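Local coordinates for uncharacterized protein MJ0764 (Methanocaldococcus jannaschii, PDB 2B8M) that is of unknown function but adopts the double-stranded beta-helix fold of the RmlC-like cupins and forms a two-chain assembly, at residues Y44-V49 / V98-H103; T59-D64 / L85-N90. One frame throughout, in Å; residues are numbered along the deposited sequence.

Contact 1: Y44-V49 / V98-H103; sequences YSNSYV and VVKAPH. With SO4 (sulfate ion), chain B.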
ATOM      1  N   TYR A  44      15.207  10.360  -9.222  1.00 20.25           N
ATOM      2  CA  TYR A  44      15.273  10.725  -7.794  1.00 19.18           C
ATOM      3  C   TYR A  44      13.861  10.760  -7.271  1.00 21.69           C
ATOM      4  O   TYR A  44      12.959  11.356  -7.905  1.00 21.65           O
ATOM      5  CB  TYR A  44      15.878  12.104  -7.626  1.00 18.91           C
ATOM      6  CG  TYR A  44      17.360  12.128  -7.853  1.00 18.67           C
ATOM      7  CD1 TYR A  44      17.885  12.008  -9.147  1.00 18.32           C
ATOM      8  CD2 TYR A  44      18.240  12.199  -6.784  1.00 20.90           C
ATOM      9  CE1 TYR A  44      19.260  11.992  -9.360  1.00 19.06           C
ATOM     10  CE2 TYR A  44      19.608  12.194  -6.977  1.00 16.16           C
ATOM     11  CZ  TYR A  44      20.120  12.109  -8.268  1.00 20.76           C
ATOM     12  OH  TYR A  44      21.485  12.100  -8.444  1.00 15.38           O
ATOM     13  N   SER A  45      13.649  10.157  -6.107  1.00 19.38           N
ATOM     14  CA  SER A  45      12.316  10.129  -5.525  1.00 20.10           C
ATOM     15  C   SER A  45      11.830  11.535  -5.331  1.00 21.77           C
ATOM     16  O   SER A  45      12.594  12.379  -4.872  1.00 19.20           O
ATOM     17  CB  SER A  45      12.325   9.439  -4.169  1.00 20.68           C
ATOM     18  OG  SER A  45      13.388   9.951  -3.389  1.00 20.41           O
ATOM     19  N   ASN A  46      10.569  11.807  -5.676  1.00 20.00           N
ATOM     20  CA  ASN A  46      10.015  13.154  -5.495  1.00 19.75           C
ATOM     21  C   ASN A  46       9.078  13.255  -4.296  1.00 21.47           C
ATOM     22  O   ASN A  46       8.426  14.272  -4.106  1.00 21.34           O
ATOM     23  CB  ASN A  46       9.309  13.683  -6.757  1.00 23.73           C
ATOM     24  CG  ASN A  46       8.101  12.848  -7.182  1.00 25.40           C
ATOM     25  OD1 ASN A  46       7.705  11.858  -6.533  1.00 23.08           O
ATOM     26  ND2 ASN A  46       7.497  13.261  -8.291  1.00 27.27           N
ATOM     27  N   SER A  47       9.044  12.206  -3.496  1.00 18.54           N
ATOM     28  CA  SER A  47       8.507  12.294  -2.157  1.00 21.13           C
ATOM     29  C   SER A  47       9.103  11.182  -1.355  1.00 18.60           C
ATOM     30  O   SER A  47       9.980  10.456  -1.824  1.00 20.54           O
ATOM     31  CB  SER A  47       6.975  12.213  -2.164  1.00 20.75           C
ATOM     32  OG  SER A  47       6.362  12.564  -0.899  1.00 19.90           O
ATOM     33  N   TYR A  48       8.578  10.995  -0.142  1.00 18.40           N
ATOM     34  CA  TYR A  48       8.952   9.881   0.700  1.00 18.37           C
ATOM     35  C   TYR A  48       8.204   8.642   0.208  1.00 18.58           C
ATOM     36  O   TYR A  48       6.975   8.659   0.023  1.00 22.27           O
ATOM     37  CB  TYR A  48       8.647  10.187   2.174  1.00 18.52           C
ATOM     38  CG  TYR A  48       9.439  11.324   2.681  1.00 18.81           C
ATOM     39  CD1 TYR A  48      10.707  11.132   3.213  1.00 19.01           C
ATOM     40  CD2 TYR A  48       8.950  12.620   2.565  1.00 25.26           C
ATOM     41  CE1 TYR A  48      11.437  12.225   3.661  1.00 19.37           C
ATOM     42  CE2 TYR A  48       9.673  13.688   2.982  1.00 25.33           C
ATOM     43  CZ  TYR A  48      10.928  13.486   3.535  1.00 23.44           C
ATOM     44  OH  TYR A  48      11.690  14.589   3.946  1.00 23.08           O
ATOM     45  N   VAL A  49       8.952   7.563  -0.021  1.00 17.72           N
ATOM     46  CA  VAL A  49       8.440   6.378  -0.757  1.00 19.33           C
ATOM     47  C   VAL A  49       8.454   5.137   0.097  1.00 21.81           C
ATOM     48  O   VAL A  49       9.423   4.869   0.803  1.00 20.50           O
ATOM     49  CB  VAL A  49       9.284   6.101  -2.022  1.00 20.34           C
ATOM     50  CG1 VAL A  49       8.852   4.793  -2.764  1.00 23.29           C
ATOM     51  CG2 VAL A  49       9.251   7.298  -2.946  1.00 26.58           C
ATOM     52  N   VAL A  98       3.418   1.300  -4.749  1.00 20.03           N
ATOM     53  CA  VAL A  98       4.233   2.445  -4.416  1.00 20.16           C
ATOM     54  C   VAL A  98       3.329   3.407  -3.671  1.00 20.46           C
ATOM     55  O   VAL A  98       2.287   3.767  -4.182  1.00 21.33           O
ATOM     56  CB  VAL A  98       4.761   3.151  -5.669  1.00 21.05           C
ATOM     57  CG1 VAL A  98       5.557   4.355  -5.312  1.00 23.60           C
ATOM     58  CG2 VAL A  98       5.614   2.211  -6.512  1.00 21.23           C
ATOM     59  N   VAL A  99       3.727   3.777  -2.449  1.00 21.66           N
ATOM     60  CA  VAL A  99       2.977   4.705  -1.635  1.00 19.92           C
ATOM     61  C   VAL A  99       3.865   5.920  -1.444  1.00 19.62           C
ATOM     62  O   VAL A  99       5.017   5.817  -1.032  1.00 21.53           O
ATOM     63  CB  VAL A  99       2.617   4.099  -0.265  1.00 20.93           C
ATOM     64  CG1 VAL A  99       2.009   5.167   0.655  1.00 24.06           C
ATOM     65  CG2 VAL A  99       1.737   2.882  -0.424  1.00 24.57           C
ATOM     66  N   LYS A 100       3.342   7.089  -1.773  1.00 22.18           N
ATOM     67  CA  LYS A 100       4.131   8.304  -1.659  1.00 22.24           C
ATOM     68  C   LYS A 100       3.350   9.308  -0.842  1.00 21.88           C
ATOM     69  O   LYS A 100       2.182   9.587  -1.114  1.00 21.95           O
ATOM     70  CB  LYS A 100       4.482   8.855  -3.044  1.00 21.33           C
ATOM     71  CG  LYS A 100       5.276   7.903  -3.921  1.00 27.26           C
ATOM     72  CD  LYS A 100       5.224   8.325  -5.365  1.00 28.73           C
ATOM     73  CE  LYS A 100       5.817   9.680  -5.564  1.00 28.04           C
ATOM     74  NZ  LYS A 100       5.755  10.113  -6.986  1.00 31.76           N
ATOM     75  N   ALA A 101       4.003   9.846   0.184  1.00 20.23           N
ATOM     76  CA  ALA A 101       3.376  10.865   1.037  1.00 18.68           C
ATOM     77  C   ALA A 101       4.449  11.758   1.603  1.00 23.60           C
ATOM     78  O   ALA A 101       5.491  11.284   2.079  1.00 19.41           O
ATOM     79  CB  ALA A 101       2.579  10.239   2.157  1.00 19.80           C
ATOM     80  N   PRO A 102       4.201  13.063   1.564  1.00 21.08           N
ATOM     81  CA  PRO A 102       2.993  13.727   1.039  1.00 22.53           C
ATOM     82  C   PRO A 102       3.025  13.780  -0.497  1.00 23.84           C
ATOM     83  O   PRO A 102       3.976  13.307  -1.112  1.00 23.38           O
ATOM     84  CB  PRO A 102       3.141  15.138   1.588  1.00 20.73           C
ATOM     85  CG  PRO A 102       4.611  15.343   1.630  1.00 23.04           C
ATOM     86  CD  PRO A 102       5.184  14.038   2.046  1.00 23.28           C
ATOM     87  N   HIS A 103       2.023  14.388  -1.113  1.00 21.23           N
ATOM     88  CA  HIS A 103       2.050  14.544  -2.551  1.00 21.51           C
ATOM     89  C   HIS A 103       3.322  15.339  -2.905  1.00 19.60           C
ATOM     90  O   HIS A 103       3.678  16.293  -2.187  1.00 22.69           O
ATOM     91  CB  HIS A 103       0.820  15.322  -3.044  1.00 20.49           C
ATOM     92  CG  HIS A 103       0.685  15.308  -4.527  1.00 22.05           C
ATOM     93  ND1 HIS A 103       1.393  16.171  -5.334  1.00 24.08           N
ATOM     94  CD2 HIS A 103       0.019  14.468  -5.353  1.00 28.64           C
ATOM     95  CE1 HIS A 103       1.110  15.902  -6.597  1.00 23.13           C
ATOM     96  NE2 HIS A 103       0.287  14.866  -6.636  1.00 30.88           N
TER
HETATM   97  S   SO4 B 117       4.770  11.609 -10.002  1.00 36.42           S
HETATM   98  O1  SO4 B 117       4.283  12.551  -8.990  1.00 46.10           O
HETATM   99  O2  SO4 B 117       3.705  10.663 -10.346  1.00 48.67           O
HETATM  100  O3  SO4 B 117       5.183  12.326 -11.209  1.00 52.71           O
HETATM  101  O4  SO4 B 117       5.917  10.878  -9.481  1.00 55.28           O
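K100 and N46 meet through their polar ends: the ammonium NZ donates to N46 OD1 over 2.7 Å, in the plane of the amide and on a lone pair of the oxygen, with the two side chains at about a right angle. The lysine chain bends at chi3 (61°), which sets CE beside the amide oxygen. NZ also lies 2.6 Å from O4 of a sulfate, and N46 ND2 donates to that same O4 over 3.1 Å, so amide and ammonium close on one anion, to which K20 and Q28 also bond. The sulfate probably comes from the crystallisation liquor, but it marks a spot likely to favour negative charge. A methionine in place of K100 would probably leave N46 OD1 without this donor and the sulfate without one of its neighbouring positive charges.

S47 OG, anti to its backbone N (chi1 -168°), donates to P102 O, again on a lone pair; the 2.5 Å between them is unusually short and its exact value doubtful. The peptide before P102 is cis, and the serine lies against this turn, OG also touching P102 CD. The backbone bond from A101 N to Y48 O, 3.2 Å, fastens the loop beside the antiparallel non-hydrogen-bonded pair V49 and K100, from the residue after K100 to the residue before V49. On the face carrying that pair, V49 CG2 packs 4.1 Å from K100 CG, and V49 CG1 meets V98 CG1. The Y48 ring has A101 O and P102 CD at its edge, while H26 of the second subunit stacks on it.

The contact joins the loop leading into strand 49-55 to the end of strand 93-100, its sheet neighbour, with strand 28-35 meeting V98 and strand 74-78 meeting V49.

Contact 2: T59-D64 / L85-N90; sequences TLTLED and LIQNIN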
ATOM      1  N   THR A  59      15.126  -5.857  -7.386  1.00 20.02           N
ATOM      2  CA  THR A  59      16.493  -5.429  -7.249  1.00 19.88           C
ATOM      3  C   THR A  59      16.446  -3.907  -7.251  1.00 22.39           C
ATOM      4  O   THR A  59      16.049  -3.266  -8.238  1.00 23.07           O
ATOM      5  CB  THR A  59      17.359  -6.019  -8.380  1.00 21.13           C
ATOM      6  OG1 THR A  59      17.319  -7.435  -8.296  1.00 24.44           O
ATOM      7  CG2 THR A  59      18.798  -5.589  -8.253  1.00 19.91           C
ATOM      8  N   LEU A  60      16.840  -3.337  -6.120  1.00 19.42           N
ATOM      9  CA  LEU A  60      16.751  -1.908  -5.856  1.00 19.61           C
ATOM     10  C   LEU A  60      18.156  -1.335  -5.683  1.00 18.82           C
ATOM     11  O   LEU A  60      18.911  -1.754  -4.831  1.00 20.47           O
ATOM     12  CB  LEU A  60      15.971  -1.696  -4.557  1.00 20.31           C
ATOM     13  CG  LEU A  60      15.787  -0.236  -4.166  1.00 22.71           C
ATOM     14  CD1 LEU A  60      14.915   0.479  -5.174  1.00 23.24           C
ATOM     15  CD2 LEU A  60      15.181  -0.142  -2.768  1.00 22.36           C
ATOM     16  N   THR A  61      18.543  -0.420  -6.557  1.00 18.40           N
ATOM     17  CA  THR A  61      19.811   0.258  -6.450  1.00 16.96           C
ATOM     18  C   THR A  61      19.550   1.706  -6.084  1.00 21.77           C
ATOM     19  O   THR A  61      18.875   2.431  -6.819  1.00 18.77           O
ATOM     20  CB  THR A  61      20.653   0.162  -7.760  1.00 16.00           C
ATOM     21  OG1 THR A  61      20.710  -1.215  -8.193  1.00 20.02           O
ATOM     22  CG2 THR A  61      22.047   0.615  -7.508  1.00 23.40           C
ATOM     23  N   LEU A  62      20.110   2.116  -4.943  1.00 19.61           N
ATOM     24  CA  LEU A  62      19.976   3.445  -4.447  1.00 19.96           C
ATOM     25  C   LEU A  62      21.336   4.112  -4.429  1.00 20.52           C
ATOM     26  O   LEU A  62      22.334   3.544  -3.939  1.00 18.59           O
ATOM     27  CB  LEU A  62      19.388   3.469  -3.038  1.00 19.37           C
ATOM     28  CG  LEU A  62      18.018   2.851  -2.826  1.00 21.91           C
ATOM     29  CD1 LEU A  62      17.610   3.098  -1.386  1.00 20.09           C
ATOM     30  CD2 LEU A  62      16.979   3.418  -3.774  1.00 21.97           C
ATOM     31  N   GLU A  63      21.383   5.313  -4.980  1.00 18.23           N
ATOM     32  CA  GLU A  63      22.616   6.094  -5.020  1.00 18.16           C
ATOM     33  C   GLU A  63      23.823   5.258  -5.415  1.00 18.84           C
ATOM     34  O   GLU A  63      23.783   4.656  -6.468  1.00 21.87           O
ATOM     35  CB  GLU A  63      22.830   6.854  -3.707  1.00 19.36           C
ATOM     36  CG  GLU A  63      21.800   7.886  -3.388  1.00 21.64           C
ATOM     37  CD  GLU A  63      21.834   9.133  -4.276  1.00 25.01           C
ATOM     38  OE1 GLU A  63      22.875   9.431  -4.888  1.00 22.97           O
ATOM     39  OE2 GLU A  63      20.800   9.853  -4.359  1.00 20.39           O
ATOM     40  N   ASP A  64      24.869   5.233  -4.589  1.00 20.75           N
ATOM     41  CA  ASP A  64      26.143   4.533  -4.880  1.00 20.98           C
ATOM     42  C   ASP A  64      26.235   3.144  -4.256  1.00 22.46           C
ATOM     43  O   ASP A  64      27.311   2.512  -4.275  1.00 23.24           O
ATOM     44  CB  ASP A  64      27.324   5.406  -4.422  1.00 25.09           C
ATOM     45  CG  ASP A  64      27.555   6.600  -5.350  1.00 24.61           C
ATOM     46  N   LEU A  85      16.759   3.022  -8.708  1.00 19.64           N
ATOM     47  CA  LEU A  85      16.395   2.170  -9.828  1.00 20.66           C
ATOM     48  C   LEU A  85      15.782   0.867  -9.320  1.00 19.26           C
ATOM     49  O   LEU A  85      16.367   0.208  -8.435  1.00 17.79           O
ATOM     50  CB  LEU A  85      17.622   1.817 -10.608  1.00 18.29           C
ATOM     51  CG  LEU A  85      17.435   0.853 -11.768  1.00 23.98           C
ATOM     52  CD1 LEU A  85      16.507   1.477 -12.767  1.00 21.81           C
ATOM     53  CD2 LEU A  85      18.750   0.450 -12.340  1.00 24.71           C
ATOM     54  N   ILE A  86      14.617   0.534  -9.887  1.00 20.26           N
ATOM     55  CA  ILE A  86      13.924  -0.702  -9.618  1.00 19.46           C
ATOM     56  C   ILE A  86      13.975  -1.580 -10.822  1.00 21.16           C
ATOM     57  O   ILE A  86      13.477  -1.216 -11.891  1.00 19.00           O
ATOM     58  CB  ILE A  86      12.442  -0.446  -9.257  1.00 18.45           C
ATOM     59  CG1 ILE A  86      12.336   0.301  -7.919  1.00 19.61           C
ATOM     60  CG2 ILE A  86      11.642  -1.725  -9.163  1.00 17.81           C
ATOM     61  CD1 ILE A  86      10.920   0.805  -7.645  1.00 21.04           C
ATOM     62  N   GLN A  87      14.501  -2.774 -10.624  1.00 19.90           N
ATOM     63  CA  GLN A  87      14.602  -3.793 -11.659  1.00 20.07           C
ATOM     64  C   GLN A  87      14.019  -5.114 -11.183  1.00 18.36           C
ATOM     65  O   GLN A  87      14.047  -5.420  -9.989  1.00 20.20           O
ATOM     66  CB  GLN A  87      16.059  -4.048 -12.030  1.00 21.91           C
ATOM     67  CG  GLN A  87      16.865  -2.860 -12.488  1.00 22.95           C
ATOM     68  CD  GLN A  87      18.292  -3.268 -12.657  1.00 20.63           C
ATOM     69  OE1 GLN A  87      18.790  -3.455 -13.787  1.00 28.75           O
ATOM     70  NE2 GLN A  87      18.971  -3.448 -11.541  1.00 16.97           N
ATOM     71  N   ASN A  88      13.427  -5.877 -12.111  1.00 18.49           N
ATOM     72  CA  ASN A  88      13.184  -7.272 -11.885  1.00 19.09           C
ATOM     73  C   ASN A  88      14.125  -8.134 -12.677  1.00 18.62           C
ATOM     74  O   ASN A  88      13.947  -8.375 -13.875  1.00 18.90           O
ATOM     75  CB  ASN A  88      11.739  -7.665 -12.186  1.00 18.63           C
ATOM     76  CG  ASN A  88      11.452  -9.139 -11.875  1.00 17.20           C
ATOM     77  OD1 ASN A  88      12.232  -9.821 -11.197  1.00 17.13           O
ATOM     78  ND2 ASN A  88      10.373  -9.643 -12.417  1.00 17.92           N
ATOM     79  N   ILE A  89      15.141  -8.609 -11.986  1.00 20.94           N
ATOM     80  CA  ILE A  89      16.125  -9.507 -12.567  1.00 20.56           C
ATOM     81  C   ILE A  89      15.835 -10.966 -12.193  1.00 20.35           C
ATOM     82  O   ILE A  89      16.008 -11.872 -13.009  1.00 16.95           O
ATOM     83  CB  ILE A  89      17.514  -9.130 -12.073  1.00 23.36           C
ATOM     84  CG1 ILE A  89      17.828  -7.684 -12.462  1.00 21.26           C
ATOM     85  CG2 ILE A  89      18.572 -10.075 -12.636  1.00 23.86           C
ATOM     86  CD1 ILE A  89      19.159  -7.199 -11.955  1.00 26.03           C
ATOM     87  N   ASN A  90      15.415 -11.183 -10.959  1.00 17.84           N
ATOM     88  CA  ASN A  90      15.500 -12.496 -10.338  1.00 20.51           C
ATOM     89  C   ASN A  90      14.173 -13.215 -10.156  1.00 20.98           C
ATOM     90  O   ASN A  90      14.155 -14.264  -9.527  1.00 25.42           O
ATOM     91  CB  ASN A  90      16.189 -12.364  -8.967  1.00 20.52           C
ATOM     92  CG  ASN A  90      17.643 -11.886  -9.086  1.00 22.98           C
ATOM     93  OD1 ASN A  90      18.333 -12.207 -10.034  1.00 24.04           O
ATOM     94  ND2 ASN A  90      18.073 -11.071  -8.133  1.00 27.65           N
TER
HETATM   95  O   HOH W   1      14.912  -8.961  -9.132  1.00 12.31           O
HETATM   96  O   HOH W   2      18.351  -2.011  -9.509  1.00 13.39           O
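T59 and Q87 exchange both backbone bonds of an antiparallel hydrogen-bonded pair: T59 N donates to Q87 O and Q87 N returns the bond to T59 O, each 2.9 Å long. T61 and L85 repeat the exchange two residues on; the bond from T61 N to L85 O is fairly straight (164° at the hydrogen), that from L85 N to T61 O more bent at 147°. Between them L60 and I86 form the non-hydrogen-bonded pair, and L60 CA offers its hydrogen to L85 O, 3.4 Å away.

T59 O has a second donor as well. A water gives it a hydrogen over 2.9 Å, takes one from Q87 NE2, and bonds to T61 OG1, linking three residues above the face that carries T59, T61, L85 and Q87. The glutamine chain runs on extended from CG (chi2 174°), and its NE2 passes within 3.9 Å of T59 CG2 on its way to the water.

Strands 57-62 and 83-87 are central in the smaller of the two antiparallel sheets of this cupin double-stranded beta-helix, with strands 43-44 and 68-71 outside them.

T59 OG1 bonds to N69 and also accepts from another water, 3.0 Å away, which in turn accepts from N90 N, so the turn after strand 83-87 is tied back to the threonine. The side-chain amide of N90 is also close to this hydroxyl, but ND2 has E57 as its hydrogen-bonding partner. I89 CD1 rests against T59 CG2.

On the opposite face L60 CD1 packs 3.8 Å from I86 CG1, the two chains crossing obliquely, with V76 touching L60 and F96 touching I86.

Overall arrangement
From the N terminus the chain passes through strands 17-23 and 28-35 before reaching 44-49, the first half of contact 1. It then runs through strand 49-55 to 59-64, out through strands 68-71 and 74-78, and back along strand 83-87 to 85-90, closing contact 2. Strand 93-100 follows and ends at 98-103, where contact 1 closes the longer loop, so contact 2 is nested inside it. Contact 1 leaves the four-stranded sheet at Y44 and closes on the five-stranded one, while contact 2 lies in the four-stranded one; their centres are about 17 Å apart. They touch where Y44 packs on E63, and both reach the second subunit.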